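Local coordinates for protein aminotransferase AspB (Helicobacter pylori 26695, PDB 3EZS) that probably works as a pyridoxal 5'-phosphate-dependent aminotransferase of class I and II, moving amino groups between amino acids and keto acids, at residues I288-I299 with L354-L365; G331-Y339 with A347-V355. All coordinates share one frame; numbering follows the deposited sequence.

Interaction 1: I288-I299 with L354-L365; sequences IYANNLKLARKI and LVYDTPLLEKPL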
loop_
_atom_site.group_PDB
_atom_site.type_symbol
_atom_site.label_atom_id
_atom_site.label_comp_id
_atom_site.label_asym_id
_atom_site.label_seq_id
_atom_site.Cartn_x
_atom_site.Cartn_y
_atom_site.Cartn_z
ATOM N N ILE A 288 -19.833 -21.785 -10.304
ATOM C CA ILE A 288 -18.753 -22.703 -10.657
ATOM C C ILE A 288 -18.152 -23.281 -9.376
ATOM O O ILE A 288 -17.964 -24.487 -9.269
ATOM C CB ILE A 288 -17.634 -22.031 -11.484
ATOM C CG1 ILE A 288 -18.140 -21.579 -12.855
ATOM C CG2 ILE A 288 -16.470 -22.998 -11.724
ATOM C CD1 ILE A 288 -17.103 -20.705 -13.594
ATOM N N TYR A 289 -17.871 -22.425 -8.402
ATOM C CA TYR A 289 -17.332 -22.907 -7.134
ATOM C C TYR A 289 -18.354 -23.765 -6.380
ATOM O O TYR A 289 -17.968 -24.695 -5.685
ATOM C CB TYR A 289 -16.855 -21.765 -6.241
ATOM C CG TYR A 289 -15.771 -20.893 -6.848
ATOM C CD1 TYR A 289 -14.592 -21.441 -7.322
ATOM C CD2 TYR A 289 -15.924 -19.511 -6.912
ATOM C CE1 TYR A 289 -13.589 -20.635 -7.879
ATOM C CE2 TYR A 289 -14.939 -18.698 -7.458
ATOM C CZ TYR A 289 -13.778 -19.264 -7.938
ATOM O OH TYR A 289 -12.816 -18.451 -8.462
ATOM N N ALA A 290 -19.645 -23.451 -6.527
ATOM C CA ALA A 290 -20.721 -24.234 -5.919
ATOM C C ALA A 290 -20.673 -25.641 -6.461
ATOM O O ALA A 290 -20.688 -26.599 -5.687
ATOM C CB ALA A 290 -22.081 -23.619 -6.219
ATOM N N ASN A 291 -20.605 -25.751 -7.788
ATOM C CA ASN A 291 -20.517 -27.053 -8.469
ATOM C C ASN A 291 -19.222 -27.810 -8.221
ATOM O O ASN A 291 -19.221 -29.047 -8.259
ATOM C CB ASN A 291 -20.770 -26.904 -9.966
ATOM C CG ASN A 291 -22.220 -26.536 -10.283
ATOM O OD1 ASN A 291 -23.137 -26.927 -9.559
ATOM N ND2 ASN A 291 -22.432 -25.827 -11.389
ATOM N N ASN A 292 -18.125 -27.090 -7.974
ATOM C CA ASN A 292 -16.851 -27.744 -7.627
ATOM C C ASN A 292 -16.970 -28.469 -6.288
ATOM O O ASN A 292 -16.595 -29.637 -6.187
ATOM C CB ASN A 292 -15.679 -26.745 -7.601
ATOM C CG ASN A 292 -15.358 -26.179 -8.969
ATOM O OD1 ASN A 292 -15.883 -26.654 -9.975
ATOM N ND2 ASN A 292 -14.483 -25.173 -9.020
ATOM N N LEU A 293 -17.519 -27.787 -5.276
ATOM C CA LEU A 293 -17.718 -28.389 -3.950
ATOM C C LEU A 293 -18.661 -29.594 -4.007
ATOM O O LEU A 293 -18.418 -30.596 -3.338
ATOM C CB LEU A 293 -18.292 -27.372 -2.944
ATOM C CG LEU A 293 -17.487 -26.158 -2.502
ATOM C CD1 LEU A 293 -18.311 -25.282 -1.526
ATOM C CD2 LEU A 293 -16.160 -26.583 -1.862
ATOM N N LYS A 294 -19.740 -29.486 -4.790
ATOM C CA LYS A 294 -20.681 -30.597 -4.970
ATOM C C LYS A 294 -20.014 -31.807 -5.578
ATOM O O LYS A 294 -20.247 -32.935 -5.135
ATOM C CB LYS A 294 -21.858 -30.198 -5.881
ATOM C CG LYS A 294 -22.799 -29.189 -5.263
ATOM C CD LYS A 294 -23.989 -28.863 -6.180
ATOM C CE LYS A 294 -24.855 -27.763 -5.572
ATOM N NZ LYS A 294 -25.311 -28.080 -4.199
ATOM N N LEU A 295 -19.214 -31.573 -6.612
ATOM C CA LEU A 295 -18.498 -32.649 -7.300
ATOM C C LEU A 295 -17.534 -33.352 -6.336
ATOM O O LEU A 295 -17.534 -34.582 -6.238
ATOM C CB LEU A 295 -17.728 -32.088 -8.507
ATOM C CG LEU A 295 -16.838 -33.086 -9.248
ATOM C CD1 LEU A 295 -17.666 -34.257 -9.800
ATOM C CD2 LEU A 295 -16.055 -32.373 -10.311
ATOM N N ALA A 296 -16.736 -32.549 -5.630
ATOM C CA ALA A 296 -15.772 -33.035 -4.647
ATOM C C ALA A 296 -16.457 -33.893 -3.596
ATOM O O ALA A 296 -15.931 -34.946 -3.205
ATOM C CB ALA A 296 -15.030 -31.860 -3.981
ATOM N N ARG A 297 -17.640 -33.449 -3.156
ATOM C CA ARG A 297 -18.399 -34.167 -2.136
ATOM C C ARG A 297 -18.910 -35.526 -2.644
ATOM O O ARG A 297 -18.951 -36.503 -1.891
ATOM C CB ARG A 297 -19.547 -33.308 -1.608
ATOM C CG ARG A 297 -20.231 -33.920 -0.377
ATOM C CD ARG A 297 -21.362 -33.050 0.159
ATOM N NE ARG A 297 -20.887 -31.716 0.569
ATOM C CZ ARG A 297 -21.044 -30.575 -0.106
ATOM N NH1 ARG A 297 -21.691 -30.530 -1.257
ATOM N NH2 ARG A 297 -20.553 -29.455 0.394
ATOM N N LYS A 298 -19.288 -35.595 -3.909
ATOM C CA LYS A 298 -19.680 -36.874 -4.481
ATOM C C LYS A 298 -18.482 -37.821 -4.565
ATOM O O LYS A 298 -18.613 -39.012 -4.320
ATOM C CB LYS A 298 -20.259 -36.708 -5.882
ATOM C CG LYS A 298 -21.577 -35.967 -5.973
ATOM C CD LYS A 298 -22.070 -35.964 -7.419
ATOM C CE LYS A 298 -23.362 -35.128 -7.635
ATOM N NZ LYS A 298 -24.502 -35.632 -6.849
ATOM N N ILE A 299 -17.317 -37.281 -4.911
ATOM C CA ILE A 299 -16.104 -38.082 -5.128
ATOM C C ILE A 299 -15.388 -38.541 -3.851
ATOM O O ILE A 299 -15.052 -39.713 -3.739
ATOM C CB ILE A 299 -15.110 -37.320 -6.060
ATOM C CG1 ILE A 299 -15.711 -37.188 -7.473
ATOM C CG2 ILE A 299 -13.744 -38.017 -6.131
ATOM C CD1 ILE A 299 -14.835 -36.382 -8.471
ATOM N N LEU A 354 -10.128 -25.562 -5.368
ATOM C CA LEU A 354 -10.947 -25.887 -6.542
ATOM C C LEU A 354 -11.215 -24.624 -7.374
ATOM O O LEU A 354 -12.342 -24.139 -7.481
ATOM C CB LEU A 354 -12.238 -26.589 -6.115
ATOM C CG LEU A 354 -12.062 -27.806 -5.194
ATOM C CD1 LEU A 354 -13.391 -28.492 -5.054
ATOM C CD2 LEU A 354 -10.987 -28.812 -5.668
ATOM N N VAL A 355 -10.144 -24.141 -7.997
ATOM C CA VAL A 355 -10.148 -22.870 -8.717
ATOM C C VAL A 355 -10.236 -23.011 -10.240
ATOM O O VAL A 355 -9.942 -22.062 -10.969
ATOM C CB VAL A 355 -8.927 -22.006 -8.270
ATOM C CG1 VAL A 355 -9.026 -21.699 -6.772
ATOM C CG2 VAL A 355 -7.604 -22.701 -8.584
ATOM N N TYR A 356 -10.678 -24.176 -10.714
ATOM C CA TYR A 356 -10.828 -24.418 -12.151
ATOM C C TYR A 356 -12.298 -24.620 -12.508
ATOM O O TYR A 356 -13.121 -24.878 -11.637
ATOM C CB TYR A 356 -10.042 -25.649 -12.582
ATOM C CG TYR A 356 -8.573 -25.498 -12.387
ATOM C CD1 TYR A 356 -7.989 -25.834 -11.181
ATOM C CD2 TYR A 356 -7.755 -25.026 -13.403
ATOM C CE1 TYR A 356 -6.654 -25.707 -10.981
ATOM C CE2 TYR A 356 -6.402 -24.877 -13.208
ATOM C CZ TYR A 356 -5.853 -25.224 -11.986
ATOM O OH TYR A 356 -4.500 -25.093 -11.746
ATOM N N ASP A 357 -12.619 -24.506 -13.794
ATOM C CA ASP A 357 -13.974 -24.777 -14.249
ATOM C C ASP A 357 -14.287 -26.251 -13.920
ATOM O O ASP A 357 -13.435 -27.137 -14.081
ATOM C CB ASP A 357 -14.132 -24.510 -15.748
ATOM C CG ASP A 357 -15.583 -24.403 -16.170
ATOM O OD1 ASP A 357 -16.469 -24.103 -15.318
ATOM O OD2 ASP A 357 -15.835 -24.598 -17.373
ATOM N N THR A 358 -15.519 -26.502 -13.479
ATOM C CA THR A 358 -15.918 -27.818 -12.973
ATOM C C THR A 358 -15.527 -29.055 -13.815
ATOM O O THR A 358 -15.021 -30.028 -13.269
ATOM C CB THR A 358 -17.404 -27.820 -12.651
ATOM O OG1 THR A 358 -17.725 -26.634 -11.891
ATOM C CG2 THR A 358 -17.778 -29.095 -11.871
ATOM N N PRO A 359 -15.721 -29.020 -15.141
ATOM C CA PRO A 359 -15.362 -30.219 -15.895
ATOM C C PRO A 359 -13.881 -30.620 -15.823
ATOM O O PRO A 359 -13.567 -31.804 -15.961
ATOM C CB PRO A 359 -15.753 -29.854 -17.336
ATOM C CG PRO A 359 -16.725 -28.722 -17.206
ATOM C CD PRO A 359 -16.253 -27.966 -16.021
ATOM N N LEU A 360 -12.987 -29.652 -15.600
ATOM C CA LEU A 360 -11.551 -29.921 -15.524
ATOM C C LEU A 360 -11.155 -30.661 -14.245
ATOM O O LEU A 360 -10.093 -31.279 -14.203
ATOM C CB LEU A 360 -10.740 -28.623 -15.664
ATOM C CG LEU A 360 -11.006 -27.789 -16.929
ATOM C CD1 LEU A 360 -10.396 -26.371 -16.858
ATOM C CD2 LEU A 360 -10.513 -28.555 -18.163
ATOM N N LEU A 361 -12.022 -30.626 -13.230
ATOM C CA LEU A 361 -11.767 -31.239 -11.932
ATOM C C LEU A 361 -12.168 -32.708 -11.799
ATOM O O LEU A 361 -11.686 -33.386 -10.905
ATOM C CB LEU A 361 -12.527 -30.452 -10.837
ATOM C CG LEU A 361 -12.220 -28.966 -10.637
ATOM C CD1 LEU A 361 -13.074 -28.376 -9.482
ATOM C CD2 LEU A 361 -10.728 -28.746 -10.366
ATOM N N GLU A 362 -13.057 -33.187 -12.660
ATOM C CA GLU A 362 -13.615 -34.542 -12.530
ATOM C C GLU A 362 -12.547 -35.617 -12.472
ATOM O O GLU A 362 -12.523 -36.411 -11.530
ATOM C CB GLU A 362 -14.596 -34.864 -13.660
ATOM C CG GLU A 362 -15.790 -33.914 -13.772
ATOM C CD GLU A 362 -16.632 -34.183 -15.011
ATOM O OE1 GLU A 362 -16.668 -35.361 -15.462
ATOM O OE2 GLU A 362 -17.262 -33.226 -15.523
ATOM N N LYS A 363 -11.659 -35.622 -13.462
ATOM C CA LYS A 363 -10.605 -36.613 -13.514
ATOM C C LYS A 363 -9.624 -36.501 -12.349
ATOM O O LYS A 363 -9.465 -37.467 -11.606
ATOM C CB LYS A 363 -9.872 -36.568 -14.878
ATOM C CG LYS A 363 -8.844 -37.671 -15.099
ATOM C CD LYS A 363 -9.514 -39.041 -15.171
ATOM C CE LYS A 363 -8.513 -40.143 -15.423
ATOM N NZ LYS A 363 -9.201 -41.463 -15.470
ATOM N N PRO A 364 -8.947 -35.350 -12.185
ATOM C CA PRO A 364 -7.991 -35.264 -11.071
ATOM C C PRO A 364 -8.547 -35.566 -9.679
ATOM O O PRO A 364 -7.837 -36.158 -8.864
ATOM C CB PRO A 364 -7.511 -33.816 -11.121
ATOM C CG PRO A 364 -8.432 -33.115 -12.015
ATOM C CD PRO A 364 -8.941 -34.108 -12.972
ATOM N N LEU A 365 -9.789 -35.178 -9.403
ATOM C CA LEU A 365 -10.365 -35.434 -8.080
ATOM C C LEU A 365 -10.611 -36.918 -7.885
ATOM O O LEU A 365 -10.417 -37.432 -6.786
ATOM C CB LEU A 365 -11.650 -34.621 -7.846
ATOM C CG LEU A 365 -11.532 -33.089 -7.787
ATOM C CD1 LEU A 365 -12.917 -32.462 -7.633
ATOM C CD2 LEU A 365 -10.623 -32.647 -6.657
HETATM O O HOH W 1 -19.956 -25.331 -13.209
#
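Asn292 reaches from helix 280-299 into the turn that leads from Leu354 to Thr358. Its CB lies 3.8 Å from CB of Leu354 and touches CD1 of Leu361, a methyl that also lies against the amide carbon CG. A chi1 of -67° sets CG beside the backbone N and opposite the carbonyl carbon, carrying the amide into the turn. At the tip, OD1 accepts a 2.7 Å hydrogen bond from OG1 of Thr358. ND2 donates twice, to O of Tyr356 at 3.0 Å and to O of Leu354 at 2.8 Å. The first bond runs nearly straight out from its carbonyl (C=O...N 163°), whereas the second comes from above the carbonyl plane of Leu354. Thr358 in turn sits as a knob among Ile288, Asn291, Asn292 and Leu295, and a water links its OG1 to ND2 of Asn291. The two helices run side by side at -20°, with CD2 of Leu295 among Thr358, Leu361, Glu362 and Leu365, and CD1 of Ile299 packed 3.7 Å from CB of Leu365. Three direct bonds employ both ends of a buried amide, fixing its flip and pinning the turn Leu354-Thr358 against helix 280-299; leucine and isoleucine side chains carry the contact onward.

Interaction 2: G331-Y339 with A347-V355; sequences GIITLPALY and ADYVRLALV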
loop_
_atom_site.group_PDB
_atom_site.type_symbol
_atom_site.label_atom_id
_atom_site.label_comp_id
_atom_site.label_asym_id
_atom_site.label_seq_id
_atom_site.Cartn_x
_atom_site.Cartn_y
_atom_site.Cartn_z
ATOM N N GLY A 331 1.429 -36.022 -11.213
ATOM C CA GLY A 331 1.706 -34.621 -11.517
ATOM C C GLY A 331 0.736 -33.651 -10.865
ATOM O O GLY A 331 0.786 -32.449 -11.148
ATOM N N ILE A 332 -0.139 -34.149 -9.985
ATOM C CA ILE A 332 -1.132 -33.301 -9.343
ATOM C C ILE A 332 -0.520 -32.669 -8.109
ATOM O O ILE A 332 -0.025 -33.378 -7.230
ATOM C CB ILE A 332 -2.409 -34.092 -8.971
ATOM C CG1 ILE A 332 -3.112 -34.612 -10.233
ATOM C CG2 ILE A 332 -3.350 -33.226 -8.135
ATOM C CD1 ILE A 332 -4.147 -35.690 -9.972
ATOM N N ILE A 333 -0.576 -31.344 -8.032
ATOM C CA ILE A 333 -0.006 -30.595 -6.908
ATOM C C ILE A 333 -1.077 -30.300 -5.865
ATOM O O ILE A 333 -2.136 -29.758 -6.192
ATOM C CB ILE A 333 0.590 -29.231 -7.378
ATOM C CG1 ILE A 333 1.754 -29.451 -8.356
ATOM C CG2 ILE A 333 1.014 -28.367 -6.178
ATOM C CD1 ILE A 333 2.181 -28.182 -9.156
ATOM N N THR A 334 -0.798 -30.685 -4.620
ATOM C CA THR A 334 -1.668 -30.414 -3.473
ATOM C C THR A 334 -0.812 -29.751 -2.391
ATOM O O THR A 334 0.414 -29.852 -2.418
ATOM C CB THR A 334 -2.347 -31.707 -2.955
ATOM O OG1 THR A 334 -1.367 -32.582 -2.369
ATOM C CG2 THR A 334 -3.090 -32.444 -4.113
ATOM N N LEU A 335 -1.454 -29.068 -1.446
ATOM C CA LEU A 335 -0.767 -28.343 -0.379
ATOM C C LEU A 335 -0.915 -29.048 0.978
ATOM O O LEU A 335 -2.026 -29.125 1.519
ATOM C CB LEU A 335 -1.336 -26.915 -0.259
ATOM C CG LEU A 335 -0.757 -25.972 0.813
ATOM C CD1 LEU A 335 0.759 -25.685 0.565
ATOM C CD2 LEU A 335 -1.550 -24.657 0.904
ATOM N N PRO A 336 0.191 -29.578 1.525
ATOM C CA PRO A 336 0.123 -30.124 2.874
ATOM C C PRO A 336 -0.303 -29.018 3.850
ATOM O O PRO A 336 0.299 -27.923 3.840
ATOM C CB PRO A 336 1.567 -30.550 3.152
ATOM C CG PRO A 336 2.176 -30.739 1.861
ATOM C CD PRO A 336 1.541 -29.734 0.957
ATOM N N ALA A 337 -1.323 -29.295 4.670
ATOM C CA ALA A 337 -1.854 -28.298 5.610
ATOM C C ALA A 337 -0.878 -27.939 6.724
ATOM O O ALA A 337 -1.059 -26.912 7.400
ATOM C CB ALA A 337 -3.208 -28.733 6.181
ATOM N N LEU A 338 0.154 -28.762 6.908
ATOM C CA LEU A 338 1.190 -28.502 7.894
ATOM C C LEU A 338 1.809 -27.130 7.641
ATOM O O LEU A 338 2.082 -26.365 8.586
ATOM C CB LEU A 338 2.257 -29.591 7.821
ATOM C CG LEU A 338 3.333 -29.674 8.907
ATOM C CD1 LEU A 338 2.758 -30.279 10.229
ATOM C CD2 LEU A 338 4.519 -30.504 8.365
ATOM N N TYR A 339 1.969 -26.806 6.356
ATOM C CA TYR A 339 2.561 -25.546 5.918
ATOM C C TYR A 339 1.693 -24.316 6.158
ATOM O O TYR A 339 2.145 -23.202 5.924
ATOM C CB TYR A 339 2.958 -25.603 4.433
ATOM C CG TYR A 339 3.841 -26.768 4.029
ATOM C CD1 TYR A 339 4.712 -27.386 4.940
ATOM C CD2 TYR A 339 3.888 -27.183 2.705
ATOM C CE1 TYR A 339 5.537 -28.434 4.555
ATOM C CE2 TYR A 339 4.729 -28.224 2.302
ATOM C CZ TYR A 339 5.541 -28.849 3.235
ATOM O OH TYR A 339 6.353 -29.893 2.849
ATOM N N ALA A 347 -0.996 -31.733 9.905
ATOM C CA ALA A 347 -0.131 -32.860 9.528
ATOM C C ALA A 347 -0.832 -33.974 8.753
ATOM O O ALA A 347 -0.230 -34.560 7.858
ATOM C CB ALA A 347 0.557 -33.445 10.782
ATOM N N ASP A 348 -2.101 -34.227 9.071
ATOM C CA ASP A 348 -2.893 -35.304 8.433
ATOM C C ASP A 348 -3.829 -34.837 7.325
ATOM O O ASP A 348 -4.798 -35.532 7.010
ATOM C CB ASP A 348 -3.751 -35.990 9.502
ATOM C CG ASP A 348 -2.941 -36.452 10.686
ATOM O OD1 ASP A 348 -1.797 -36.916 10.464
ATOM O OD2 ASP A 348 -3.464 -36.360 11.824
ATOM N N TYR A 349 -3.553 -33.666 6.742
ATOM C CA TYR A 349 -4.378 -33.104 5.678
ATOM C C TYR A 349 -3.599 -32.472 4.551
ATOM O O TYR A 349 -2.455 -32.023 4.737
ATOM C CB TYR A 349 -5.270 -31.995 6.255
ATOM C CG TYR A 349 -6.264 -32.483 7.276
ATOM C CD1 TYR A 349 -5.900 -32.609 8.611
ATOM C CD2 TYR A 349 -7.563 -32.832 6.902
ATOM C CE1 TYR A 349 -6.799 -33.063 9.546
ATOM C CE2 TYR A 349 -8.471 -33.297 7.831
ATOM C CZ TYR A 349 -8.081 -33.407 9.155
ATOM O OH TYR A 349 -8.950 -33.878 10.097
ATOM N N VAL A 350 -4.227 -32.452 3.367
ATOM C CA VAL A 350 -3.736 -31.652 2.238
ATOM C C VAL A 350 -4.913 -30.752 1.914
ATOM O O VAL A 350 -6.084 -31.160 2.074
ATOM C CB VAL A 350 -3.286 -32.428 0.951
ATOM C CG1 VAL A 350 -2.031 -33.249 1.226
ATOM C CG2 VAL A 350 -4.417 -33.283 0.342
ATOM N N ARG A 351 -4.607 -29.522 1.511
ATOM C CA ARG A 351 -5.613 -28.590 1.099
ATOM C C ARG A 351 -5.647 -28.637 -0.419
ATOM O O ARG A 351 -4.589 -28.669 -1.068
ATOM C CB ARG A 351 -5.302 -27.160 1.544
ATOM C CG ARG A 351 -6.484 -26.220 1.303
ATOM C CD ARG A 351 -6.098 -24.763 1.393
ATOM N NE ARG A 351 -5.308 -24.332 0.235
ATOM C CZ ARG A 351 -4.789 -23.114 0.126
ATOM N NH1 ARG A 351 -5.030 -22.190 1.051
ATOM N NH2 ARG A 351 -4.064 -22.803 -0.927
ATOM N N LEU A 352 -6.865 -28.621 -0.961
ATOM C CA LEU A 352 -7.116 -28.596 -2.398
ATOM C C LEU A 352 -7.876 -27.280 -2.700
ATOM O O LEU A 352 -8.837 -26.958 -1.997
ATOM C CB LEU A 352 -7.991 -29.782 -2.832
ATOM C CG LEU A 352 -7.625 -31.240 -2.508
ATOM C CD1 LEU A 352 -8.639 -32.164 -3.165
ATOM C CD2 LEU A 352 -6.236 -31.609 -2.958
ATOM N N ALA A 353 -7.446 -26.553 -3.739
ATOM C CA ALA A 353 -8.042 -25.282 -4.132
ATOM C C ALA A 353 -8.793 -25.513 -5.438
ATOM O O ALA A 353 -8.176 -25.650 -6.488
ATOM C CB ALA A 353 -6.945 -24.191 -4.291
ATOM N N LEU A 354 -10.128 -25.562 -5.368
ATOM C CA LEU A 354 -10.947 -25.887 -6.542
ATOM C C LEU A 354 -11.215 -24.624 -7.374
ATOM O O LEU A 354 -12.342 -24.139 -7.481
ATOM C CB LEU A 354 -12.238 -26.589 -6.115
ATOM C CG LEU A 354 -12.062 -27.806 -5.194
ATOM C CD1 LEU A 354 -13.391 -28.492 -5.054
ATOM C CD2 LEU A 354 -10.987 -28.812 -5.668
ATOM N N VAL A 355 -10.144 -24.141 -7.997
ATOM C CA VAL A 355 -10.148 -22.870 -8.717
ATOM C C VAL A 355 -10.236 -23.011 -10.240
ATOM O O VAL A 355 -9.942 -22.062 -10.969
ATOM C CB VAL A 355 -8.927 -22.006 -8.270
ATOM C CG1 VAL A 355 -9.026 -21.699 -6.772
ATOM C CG2 VAL A 355 -7.604 -22.701 -8.584
HETATM O O HOH W 2 0.370 -31.617 5.972
#
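Ala347 meets Leu338 where the chain comes back to form the middle strand of a three-stranded antiparallel sheet, with strand 311-315 on one side and strand 335-336 on the other. The CB of Ala347 rests 3.9 Å from CD1 of Leu338, within the 3-10 turn that follows the short strand 335-336. Tyr349 opens strand 349-353. Its O accepts from N of Ala337 at 3.0 Å, an almost linear bond whose donor nevertheless stands above the carbonyl plane, and a water joins the same oxygen to N of Leu338. The CB atoms of Ala337 and Tyr349 touch, while the Tyr349 ring stacks on Tyr313. Val350 pairs with Pro336 as a non-hydrogen-bonded pair, as suits a proline that has no N-H to give; its CA approaches O of Leu335 at 3.1 Å in a CA-H...O contact, and its CG1 leans against OG1 of Thr334. Arg351 and Leu335 form the hydrogen-bonded pair: N of Arg351 gives to O of Leu335 at 2.6 Å, and the return bond from N of Leu335 to O of Arg351 lies in the carbonyl plane. The two side chains run alongside each other, and a bend at chi3 (73°) brings the guanidinium against the leucine, whose CD2 lies over one face, toward the rim. NH1 and NH2 are held by Asn165 OD1 and Gly29 O, so the group is gripped by polar partners as well as packed. In class I and II aminotransferases an arginine in this C-terminal sheet commonly binds the substrate carboxylate, a role that Arg351 would be consistent with. Last comes Leu352, lying beside Thr334 and pointing the same way, its CD2 in a tight 3.5 Å contact with CG2 of Thr334.

Overall arrangement
Both contacts belong to the same side of the chain and share Leu354 and Val355, the residues through which strand 349-353 passes into the turn before helix 358-372. Interaction 2 is nested within the chain loop closed by interaction 1, and their centres lie about 15 Å apart. Interaction 2 is buried and held mostly by backbone bonds between strands. Interaction 1 is partly buried: a side-chain amide does the polar work, apolar packing joins two helices, and Glu362 is exposed to solvent. The two meet directly where CD2 of Leu365 packs 4.0 Å from CD1 of Leu352, so helix 358-372 leans on the strand that precedes it.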